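Local structure of 5-methylthioribose-1-phosphate isomerase (Saccharomyces cerevisiae, 1W2W) at residues A[62-67]-A[130-135]; A[101-106]-A[114-119]; A[160-165]-A[173-178]. The protein catalyses the interconversion of methylthioribose-1-phosphate and methylthioribulose-1-phosphate in methionine salvage, this chain being the N-terminal part of the enzyme. All blocks are in the same frame, centred on the assembly; numbering follows the deposited sequence.

Interaction 1: A[62-67]-A[130-135]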
loop_
_atom_site.group_PDB
_atom_site.type_symbol
_atom_site.label_atom_id
_atom_site.label_comp_id
_atom_site.label_asym_id
_atom_site.label_seq_id
_atom_site.Cartn_x
_atom_site.Cartn_y
_atom_site.Cartn_z
ATOM N N LEU A 62 17.772 -26.720 -8.238
ATOM C CA LEU A 62 17.159 -27.675 -9.149
ATOM C C LEU A 62 17.548 -27.415 -10.602
ATOM O O LEU A 62 17.741 -28.367 -11.368
ATOM C CB LEU A 62 15.633 -27.700 -9.000
ATOM C CG LEU A 62 15.118 -28.408 -7.749
ATOM C CD1 LEU A 62 13.631 -28.127 -7.588
ATOM C CD2 LEU A 62 15.353 -29.906 -7.825
ATOM N N SER A 63 17.673 -26.146 -10.984
ATOM C CA SER A 63 17.997 -25.815 -12.372
ATOM C C SER A 63 19.414 -26.259 -12.751
ATOM O O SER A 63 19.683 -26.539 -13.923
ATOM C CB SER A 63 17.774 -24.326 -12.678
ATOM O OG SER A 63 18.846 -23.524 -12.205
ATOM N N VAL A 64 20.309 -26.322 -11.769
ATOM C CA VAL A 64 21.648 -26.872 -12.000
ATOM C C VAL A 64 21.536 -28.375 -12.273
ATOM O O VAL A 64 22.172 -28.920 -13.193
ATOM C CB VAL A 64 22.571 -26.622 -10.787
ATOM C CG1 VAL A 64 23.991 -27.103 -11.091
ATOM C CG2 VAL A 64 22.615 -25.146 -10.418
ATOM N N LEU A 65 20.719 -29.059 -11.482
ATOM C CA LEU A 65 20.526 -30.490 -11.683
ATOM C C LEU A 65 19.867 -30.797 -13.029
ATOM O O LEU A 65 20.317 -31.691 -13.749
ATOM C CB LEU A 65 19.747 -31.131 -10.525
ATOM C CG LEU A 65 19.418 -32.628 -10.682
ATOM C CD1 LEU A 65 20.700 -33.472 -10.748
ATOM C CD2 LEU A 65 18.534 -33.105 -9.536
ATOM N N THR A 66 18.809 -30.083 -13.396
ATOM C CA THR A 66 18.213 -30.338 -14.709
ATOM C C THR A 66 19.217 -30.064 -15.829
ATOM O O THR A 66 19.219 -30.772 -16.841
ATOM C CB THR A 66 16.907 -29.539 -14.951
ATOM O OG1 THR A 66 17.128 -28.146 -14.719
ATOM C CG2 THR A 66 15.830 -29.911 -13.952
ATOM N N GLU A 67 20.062 -29.050 -15.651
ATOM C CA GLU A 67 21.071 -28.734 -16.661
ATOM C C GLU A 67 22.077 -29.871 -16.824
ATOM O O GLU A 67 22.382 -30.284 -17.950
ATOM C CB GLU A 67 21.798 -27.416 -16.380
ATOM C CG GLU A 67 22.898 -27.151 -17.400
ATOM C CD GLU A 67 23.174 -25.680 -17.599
ATOM O OE1 GLU A 67 24.360 -25.308 -17.716
ATOM O OE2 GLU A 67 22.206 -24.891 -17.641
ATOM N N LYS A 130 29.120 -37.562 -13.846
ATOM C CA LYS A 130 28.233 -38.585 -13.294
ATOM C C LYS A 130 28.162 -38.528 -11.768
ATOM O O LYS A 130 27.079 -38.589 -11.186
ATOM C CB LYS A 130 28.659 -39.992 -13.739
ATOM C CG LYS A 130 27.530 -41.022 -13.708
ATOM C CD LYS A 130 28.041 -42.424 -14.054
ATOM C CE LYS A 130 27.638 -43.440 -12.981
ATOM N NZ LYS A 130 26.801 -44.560 -13.517
ATOM N N ALA A 131 29.319 -38.419 -11.122
ATOM C CA ALA A 131 29.359 -38.361 -9.665
ATOM C C ALA A 131 28.680 -37.088 -9.163
ATOM O O ALA A 131 27.933 -37.126 -8.183
ATOM C CB ALA A 131 30.791 -38.435 -9.163
ATOM N N PHE A 132 28.951 -35.974 -9.833
ATOM C CA PHE A 132 28.347 -34.692 -9.470
ATOM C C PHE A 132 26.823 -34.784 -9.551
ATOM O O PHE A 132 26.114 -34.331 -8.649
ATOM C CB PHE A 132 28.863 -33.576 -10.377
ATOM C CG PHE A 132 28.266 -32.227 -10.090
ATOM C CD1 PHE A 132 28.450 -31.616 -8.853
ATOM C CD2 PHE A 132 27.517 -31.569 -11.053
ATOM C CE1 PHE A 132 27.899 -30.374 -8.585
ATOM C CE2 PHE A 132 26.960 -30.320 -10.790
ATOM C CZ PHE A 132 27.151 -29.723 -9.563
ATOM N N ASP A 133 26.345 -35.369 -10.642
ATOM C CA ASP A 133 24.920 -35.560 -10.893
ATOM C C ASP A 133 24.274 -36.280 -9.705
ATOM O O ASP A 133 23.305 -35.800 -9.107
ATOM C CB ASP A 133 24.800 -36.364 -12.197
ATOM C CG ASP A 133 23.380 -36.502 -12.709
ATOM O OD1 ASP A 133 22.429 -36.523 -11.903
ATOM O OD2 ASP A 133 23.137 -36.614 -13.935
ATOM N N GLY A 134 24.823 -37.437 -9.353
ATOM C CA GLY A 134 24.306 -38.222 -8.247
ATOM C C GLY A 134 24.328 -37.483 -6.921
ATOM O O GLY A 134 23.363 -37.547 -6.161
ATOM N N SER A 135 25.424 -36.780 -6.647
ATOM C CA SER A 135 25.574 -36.089 -5.366
ATOM C C SER A 135 24.684 -34.847 -5.309
ATOM O O SER A 135 24.164 -34.493 -4.246
ATOM C CB SER A 135 27.036 -35.693 -5.144
ATOM O OG SER A 135 27.862 -36.850 -5.088
#
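The Phe132 ring presents its edge to Val64: methyl CG1 lies near the ring plane, 4.4 Å from CZ, so no face is used between these two residues. The touch is light and purely apolar. The far end of the ring reaches this methyl because CG stands anti to the backbone N (chi1 179°), which carries the ring out from the helix toward residues 62-67. Beyond the two segments, Phe132 is packed by Leu95 of helix 88-103 and by Ile119, Ile122 and Leu123 of helix 111-124, so the ring is shared by the four helices packed together in this N-terminal part of the enzyme.

The other flat group is the Asp133 carboxylate, and here the neighbour is a methyl. Leu65 sends CD1 to within 3.7 Å of Asp133 OD1, and the same methyl is 3.9 Å from Asp133 O, so it rests against both the carboxylate and the backbone of the opposing helix. The two side chains run roughly perpendicular to each other. Their CA atoms, 6.8 Å apart, mark the nearest backbone approach of the two segments, which explains how a short leucine can touch a main-chain oxygen. OD1 has its polar partner elsewhere: it is hydrogen-bonded to Gln69 NE2, further along the helix that carries Leu65. Val64 and Leu65 both continue onto Leu136 of helix 129-168.

No hydrogen bond or salt bridge passes directly between the segments, and the buried surface is small, 119 Å². All four touching residues are buried. The chemistry therefore implies a helix pair joined by one hydrocarbon touch and one methyl-to-oxygen contact, in which the acid that meets the other helix, Asp133, has its hydrogen bond to Gln69.

Interaction 2: A[101-106]-A[114-119]. With SO4 (sulfate ion), chain I.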
loop_
_atom_site.group_PDB
_atom_site.type_symbol
_atom_site.label_atom_id
_atom_site.label_comp_id
_atom_site.label_asym_id
_atom_site.label_seq_id
_atom_site.Cartn_x
_atom_site.Cartn_y
_atom_site.Cartn_z
ATOM N N PHE A 101 26.551 -16.816 -12.780
ATOM C CA PHE A 101 25.450 -16.161 -13.490
ATOM C C PHE A 101 24.160 -16.313 -12.676
ATOM O O PHE A 101 23.460 -15.325 -12.395
ATOM C CB PHE A 101 25.315 -16.785 -14.885
ATOM C CG PHE A 101 24.121 -16.316 -15.667
ATOM C CD1 PHE A 101 23.926 -14.967 -15.929
ATOM C CD2 PHE A 101 23.197 -17.234 -16.139
ATOM C CE1 PHE A 101 22.824 -14.540 -16.651
ATOM C CE2 PHE A 101 22.093 -16.812 -16.867
ATOM C CZ PHE A 101 21.910 -15.464 -17.124
ATOM N N LEU A 102 23.862 -17.550 -12.286
ATOM C CA LEU A 102 22.648 -17.837 -11.506
ATOM C C LEU A 102 22.608 -17.006 -10.226
ATOM O O LEU A 102 21.570 -16.426 -9.883
ATOM C CB LEU A 102 22.579 -19.328 -11.155
ATOM C CG LEU A 102 21.345 -19.800 -10.377
ATOM C CD1 LEU A 102 20.102 -19.415 -11.174
ATOM C CD2 LEU A 102 21.400 -21.316 -10.218
ATOM N N LEU A 103 23.741 -16.957 -9.525
ATOM C CA LEU A 103 23.879 -16.161 -8.308
ATOM C C LEU A 103 23.487 -14.699 -8.518
ATOM O O LEU A 103 22.941 -14.054 -7.616
ATOM C CB LEU A 103 25.313 -16.234 -7.770
ATOM C CG LEU A 103 25.609 -15.415 -6.512
ATOM C CD1 LEU A 103 24.961 -16.089 -5.308
ATOM C CD2 LEU A 103 27.106 -15.277 -6.305
ATOM N N SER A 104 23.767 -14.177 -9.707
ATOM C CA SER A 104 23.507 -12.762 -9.984
ATOM C C SER A 104 22.031 -12.420 -10.200
ATOM O O SER A 104 21.679 -11.246 -10.281
ATOM C CB SER A 104 24.317 -12.278 -11.189
ATOM O OG SER A 104 23.788 -12.778 -12.410
ATOM N N SER A 105 21.178 -13.437 -10.299
ATOM C CA SER A 105 19.746 -13.237 -10.522
ATOM C C SER A 105 19.107 -12.183 -9.608
ATOM O O SER A 105 18.538 -11.198 -10.086
ATOM C CB SER A 105 18.996 -14.571 -10.399
ATOM O OG SER A 105 19.289 -15.207 -9.160
ATOM N N ARG A 106 19.186 -12.406 -8.298
ATOM C CA ARG A 106 18.632 -11.487 -7.306
ATOM C C ARG A 106 19.525 -11.547 -6.059
ATOM O O ARG A 106 19.759 -12.623 -5.523
ATOM C CB ARG A 106 17.182 -11.872 -6.954
ATOM C CG ARG A 106 16.124 -11.443 -7.963
ATOM C CD ARG A 106 14.682 -11.708 -7.493
ATOM N NE ARG A 106 14.289 -10.730 -6.482
ATOM C CZ ARG A 106 13.337 -10.928 -5.568
ATOM N NH1 ARG A 106 12.658 -12.076 -5.533
ATOM N NH2 ARG A 106 13.068 -9.962 -4.687
ATOM N N ASN A 114 23.849 -19.357 -0.257
ATOM C CA ASN A 114 24.175 -20.439 0.656
ATOM C C ASN A 114 24.124 -21.819 -0.008
ATOM O O ASN A 114 24.988 -22.673 0.227
ATOM C CB ASN A 114 23.297 -20.372 1.910
ATOM C CG ASN A 114 23.723 -19.249 2.855
ATOM O OD1 ASN A 114 24.856 -18.753 2.792
ATOM N ND2 ASN A 114 22.811 -18.843 3.733
ATOM N N SER A 115 23.118 -22.033 -0.846
ATOM C CA SER A 115 23.011 -23.259 -1.618
ATOM C C SER A 115 24.086 -23.348 -2.701
ATOM O O SER A 115 24.658 -24.411 -2.914
ATOM C CB SER A 115 21.626 -23.386 -2.256
ATOM O OG SER A 115 20.702 -23.973 -1.345
ATOM N N LEU A 116 24.353 -22.256 -3.407
ATOM C CA LEU A 116 25.323 -22.341 -4.502
ATOM C C LEU A 116 26.741 -22.610 -3.989
ATOM O O LEU A 116 27.524 -23.294 -4.650
ATOM C CB LEU A 116 25.290 -21.094 -5.388
ATOM C CG LEU A 116 23.960 -20.874 -6.121
ATOM C CD1 LEU A 116 24.037 -19.648 -7.027
ATOM C CD2 LEU A 116 23.501 -22.110 -6.901
ATOM N N VAL A 117 27.066 -22.084 -2.811
ATOM C CA VAL A 117 28.344 -22.379 -2.160
ATOM C C VAL A 117 28.471 -23.883 -1.919
ATOM O O VAL A 117 29.502 -24.490 -2.224
ATOM C CB VAL A 117 28.489 -21.604 -0.821
ATOM C CG1 VAL A 117 29.622 -22.178 0.033
ATOM C CG2 VAL A 117 28.681 -20.108 -1.076
ATOM N N GLU A 118 27.410 -24.482 -1.386
ATOM C CA GLU A 118 27.389 -25.908 -1.119
ATOM C C GLU A 118 27.496 -26.695 -2.422
ATOM O O GLU A 118 28.242 -27.676 -2.490
ATOM C CB GLU A 118 26.132 -26.307 -0.344
ATOM C CG GLU A 118 26.149 -27.727 0.209
ATOM C CD GLU A 118 27.482 -28.134 0.818
ATOM O OE1 GLU A 118 28.028 -27.387 1.661
ATOM O OE2 GLU A 118 27.983 -29.215 0.452
ATOM N N ILE A 119 26.768 -26.265 -3.454
ATOM C CA ILE A 119 26.843 -26.964 -4.740
ATOM C C ILE A 119 28.267 -26.892 -5.312
ATOM O O ILE A 119 28.775 -27.890 -5.844
ATOM C CB ILE A 119 25.805 -26.436 -5.745
ATOM C CG1 ILE A 119 24.389 -26.784 -5.268
ATOM C CG2 ILE A 119 26.095 -26.988 -7.161
ATOM C CD1 ILE A 119 23.267 -26.032 -5.983
HETATM S S SO4 I . 10.370 -11.899 -2.470
HETATM O O1 SO4 I . 11.237 -12.945 -3.023
HETATM O O2 SO4 I . 10.819 -10.607 -2.994
HETATM O O3 SO4 I . 9.003 -12.121 -2.902
HETATM O O4 SO4 I . 10.492 -11.903 -1.018
#
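Leu102 O, on the residue whose side chain meets Leu116, is gripped twice by Ser105: its N donates at 3.0 Å, and its OG donates at 2.7 Å almost straight along the C=O axis. This pair of bonds holds Ser105 back against Leu102.

Across the contact Leu116 does most of the work. Its CG stands beside the backbone N (chi1 -63°), and the two methyls fork over the other helix. CD2 meets Leu102 CD2 at 4.0 Å, the side chains crossing nearly at right angles, while CD1 lies against the Leu103 backbone and is 3.7 Å from Leu103 CB.

Arg106 turns the edge of its guanidinium to a sulfate, probably from the crystallisation liquor. NH2 donates to sulfate O2 at 2.9 Å and nearly straight (167°), and NH1 donates to O1 at 3.0 Å. Arg51 NE and Gly52 N of another protein chain also hydrogen-bond to this interface ion, and Arg106 NE forms a salt bridge with an acidic side chain of another chain. A leucine in its place would probably cost the sulfate its two-nitrogen grip from this chain and the acid its salt bridge here.

In this bundle of packed helices, 53-73 lies beside both segments, Ser63 touching Leu102 and Ser61 touching Ile119, while helix 38-46 covers Phe101, which stacks on Tyr42, and helix 129-168 backs Ile119.

Interaction 3: A[160-165]-A[173-178]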
loop_
_atom_site.group_PDB
_atom_site.type_symbol
_atom_site.label_atom_id
_atom_site.label_comp_id
_atom_site.label_asym_id
_atom_site.label_seq_id
_atom_site.Cartn_x
_atom_site.Cartn_y
_atom_site.Cartn_z
ATOM N N LYS A 160 4.192 -22.441 19.882
ATOM C CA LYS A 160 4.319 -22.771 21.306
ATOM C C LYS A 160 4.869 -21.573 22.072
ATOM O O LYS A 160 4.397 -21.244 23.167
ATOM C CB LYS A 160 5.212 -24.004 21.485
ATOM C CG LYS A 160 5.640 -24.307 22.923
ATOM C CD LYS A 160 6.351 -25.672 23.005
ATOM C CE LYS A 160 7.067 -25.926 24.336
ATOM N NZ LYS A 160 6.533 -25.142 25.483
ATOM N N TYR A 161 5.862 -20.906 21.487
ATOM C CA TYR A 161 6.489 -19.773 22.135
ATOM C C TYR A 161 5.472 -18.657 22.399
ATOM O O TYR A 161 5.393 -18.140 23.519
ATOM C CB TYR A 161 7.704 -19.280 21.333
ATOM C CG TYR A 161 8.435 -18.150 22.009
ATOM C CD1 TYR A 161 9.462 -18.399 22.919
ATOM C CD2 TYR A 161 8.098 -16.833 21.746
ATOM C CE1 TYR A 161 10.121 -17.366 23.542
ATOM C CE2 TYR A 161 8.753 -15.803 22.361
ATOM C CZ TYR A 161 9.755 -16.063 23.257
ATOM O OH TYR A 161 10.395 -15.007 23.860
ATOM N N LEU A 162 4.679 -18.298 21.387
ATOM C CA LEU A 162 3.674 -17.258 21.591
ATOM C C LEU A 162 2.609 -17.677 22.609
ATOM O O LEU A 162 2.249 -16.891 23.494
ATOM C CB LEU A 162 3.026 -16.815 20.271
ATOM C CG LEU A 162 1.971 -15.707 20.386
ATOM C CD1 LEU A 162 2.590 -14.422 20.924
ATOM C CD2 LEU A 162 1.326 -15.455 19.002
ATOM N N ILE A 163 2.115 -18.905 22.500
ATOM C CA ILE A 163 1.115 -19.380 23.456
ATOM C C ILE A 163 1.658 -19.316 24.878
ATOM O O ILE A 163 0.952 -18.893 25.795
ATOM C CB ILE A 163 0.621 -20.785 23.096
ATOM C CG1 ILE A 163 -0.135 -20.747 21.769
ATOM C CG2 ILE A 163 -0.242 -21.385 24.230
ATOM C CD1 ILE A 163 -1.363 -19.836 21.736
ATOM N N ASP A 164 2.914 -19.716 25.054
ATOM C CA ASP A 164 3.555 -19.670 26.369
ATOM C C ASP A 164 3.698 -18.246 26.909
ATOM O O ASP A 164 3.438 -17.994 28.094
ATOM C CB ASP A 164 4.930 -20.347 26.342
ATOM C CG ASP A 164 4.850 -21.863 26.217
ATOM O OD1 ASP A 164 3.778 -22.469 26.450
ATOM O OD2 ASP A 164 5.845 -22.538 25.880
ATOM N N VAL A 165 4.105 -17.315 26.046
ATOM C CA VAL A 165 4.182 -15.902 26.399
ATOM C C VAL A 165 2.823 -15.357 26.866
ATOM O O VAL A 165 2.738 -14.662 27.888
ATOM C CB VAL A 165 4.688 -15.064 25.208
ATOM C CG1 VAL A 165 4.375 -13.591 25.414
ATOM C CG2 VAL A 165 6.191 -15.288 25.015
ATOM N N ASP A 173 -7.870 -15.126 25.983
ATOM C CA ASP A 173 -8.891 -14.955 24.961
ATOM C C ASP A 173 -8.438 -15.311 23.537
ATOM O O ASP A 173 -7.296 -15.715 23.317
ATOM C CB ASP A 173 -9.453 -13.530 25.048
ATOM C CG ASP A 173 -9.985 -13.206 26.439
ATOM O OD1 ASP A 173 -10.746 -14.041 26.973
ATOM O OD2 ASP A 173 -9.700 -12.164 27.077
ATOM N N GLU A 174 -9.348 -15.167 22.579
ATOM C CA GLU A 174 -8.983 -15.100 21.158
ATOM C C GLU A 174 -8.024 -13.940 20.864
ATOM O O GLU A 174 -8.218 -12.833 21.373
ATOM C CB GLU A 174 -10.253 -14.827 20.361
ATOM C CG GLU A 174 -10.760 -15.966 19.506
ATOM C CD GLU A 174 -11.732 -15.451 18.460
ATOM O OE1 GLU A 174 -11.667 -15.906 17.302
ATOM O OE2 GLU A 174 -12.557 -14.575 18.803
ATOM N N PHE A 175 -7.011 -14.178 20.033
ATOM C CA PHE A 175 -6.140 -13.096 19.571
ATOM C C PHE A 175 -5.919 -13.159 18.060
ATOM O O PHE A 175 -6.172 -14.188 17.425
ATOM C CB PHE A 175 -4.787 -13.131 20.296
ATOM C CG PHE A 175 -3.947 -14.346 19.974
ATOM C CD1 PHE A 175 -3.061 -14.330 18.899
ATOM C CD2 PHE A 175 -4.035 -15.500 20.748
ATOM C CE1 PHE A 175 -2.281 -15.440 18.600
ATOM C CE2 PHE A 175 -3.260 -16.619 20.459
ATOM C CZ PHE A 175 -2.386 -16.594 19.382
ATOM N N ALA A 176 -5.439 -12.057 17.493
ATOM C CA ALA A 176 -5.153 -11.994 16.064
ATOM C C ALA A 176 -3.651 -11.799 15.871
ATOM O O ALA A 176 -2.937 -11.410 16.804
ATOM C CB ALA A 176 -5.914 -10.835 15.411
ATOM N N VAL A 177 -3.182 -12.053 14.656
ATOM C CA VAL A 177 -1.799 -11.723 14.312
ATOM C C VAL A 177 -1.747 -10.972 12.990
ATOM O O VAL A 177 -2.675 -11.059 12.159
ATOM C CB VAL A 177 -0.944 -12.995 14.149
ATOM C CG1 VAL A 177 -1.001 -13.857 15.422
ATOM C CG2 VAL A 177 -1.426 -13.769 12.925
ATOM N N LEU A 178 -0.655 -10.227 12.828
ATOM C CA LEU A 178 -0.333 -9.515 11.591
ATOM C C LEU A 178 0.730 -10.312 10.852
ATOM O O LEU A 178 1.570 -10.953 11.487
ATOM C CB LEU A 178 0.243 -8.139 11.938
ATOM C CG LEU A 178 -0.817 -7.123 12.385
ATOM C CD1 LEU A 178 -0.178 -6.029 13.245
ATOM C CD2 LEU A 178 -1.523 -6.511 11.164
#
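Apolar contacts carry this pairing, and they converge on the Phe175 ring. Leu162 brings CD2 in obliquely at the CE1-CZ end, 3.6 Å from CE1 and 3.9 Å from CZ, its side chain and the phenylalanine approaching from opposite directions. Ile163 CD1 lies at the ring edge, near its plane, 3.9 Å from Phe175 CE2. Two methyls from adjacent helix residues thus gather round the far end of the ring. Phe175 gets there with CG placed between its backbone N and carbonyl carbon (chi1 66°), the crowded position. On its own strand, Val177 CG1 also lies at the ring edge, in plane.

The one ionic interaction lies within the helix and takes no part in the contact. Lys160 NZ donates to Asp164 OD2 at 2.7 Å, one turn along, using the syn lone pair of that oxygen.

In the fold, the end of the long helix 129-168 turns back through a short connection to lay strand 174-179 against itself, and Leu201 of helix 194-210 touches both Leu162 and Ile163. Residues 174-178 pair in parallel with a strand of another protein chain, so the sheet continues across that interface, in keeping with the Rossmann-like character of the family.

All three contacts are mainly apolar and largely buried, with no hydrogen bond crossing between their segments; interaction 1 also sets a methyl against a carboxylate. Interactions 1 and 2 belong to one helical core: their centres are 14 Å apart, and they touch where Phe132 CZ lies 3.8 Å from Ile119 CG2. Interaction 2 has the more open flank, with Leu103 exposed and a sulfate-binding arginine just beyond the packing, whereas the four touching residues of interaction 1 are all buried. Interaction 3 shares helix 129-168 with interaction 1 but lies 43 Å away between centres, on the opposite side of the chain's centre. There a helix covers a strand whose sheet runs on into another protein chain.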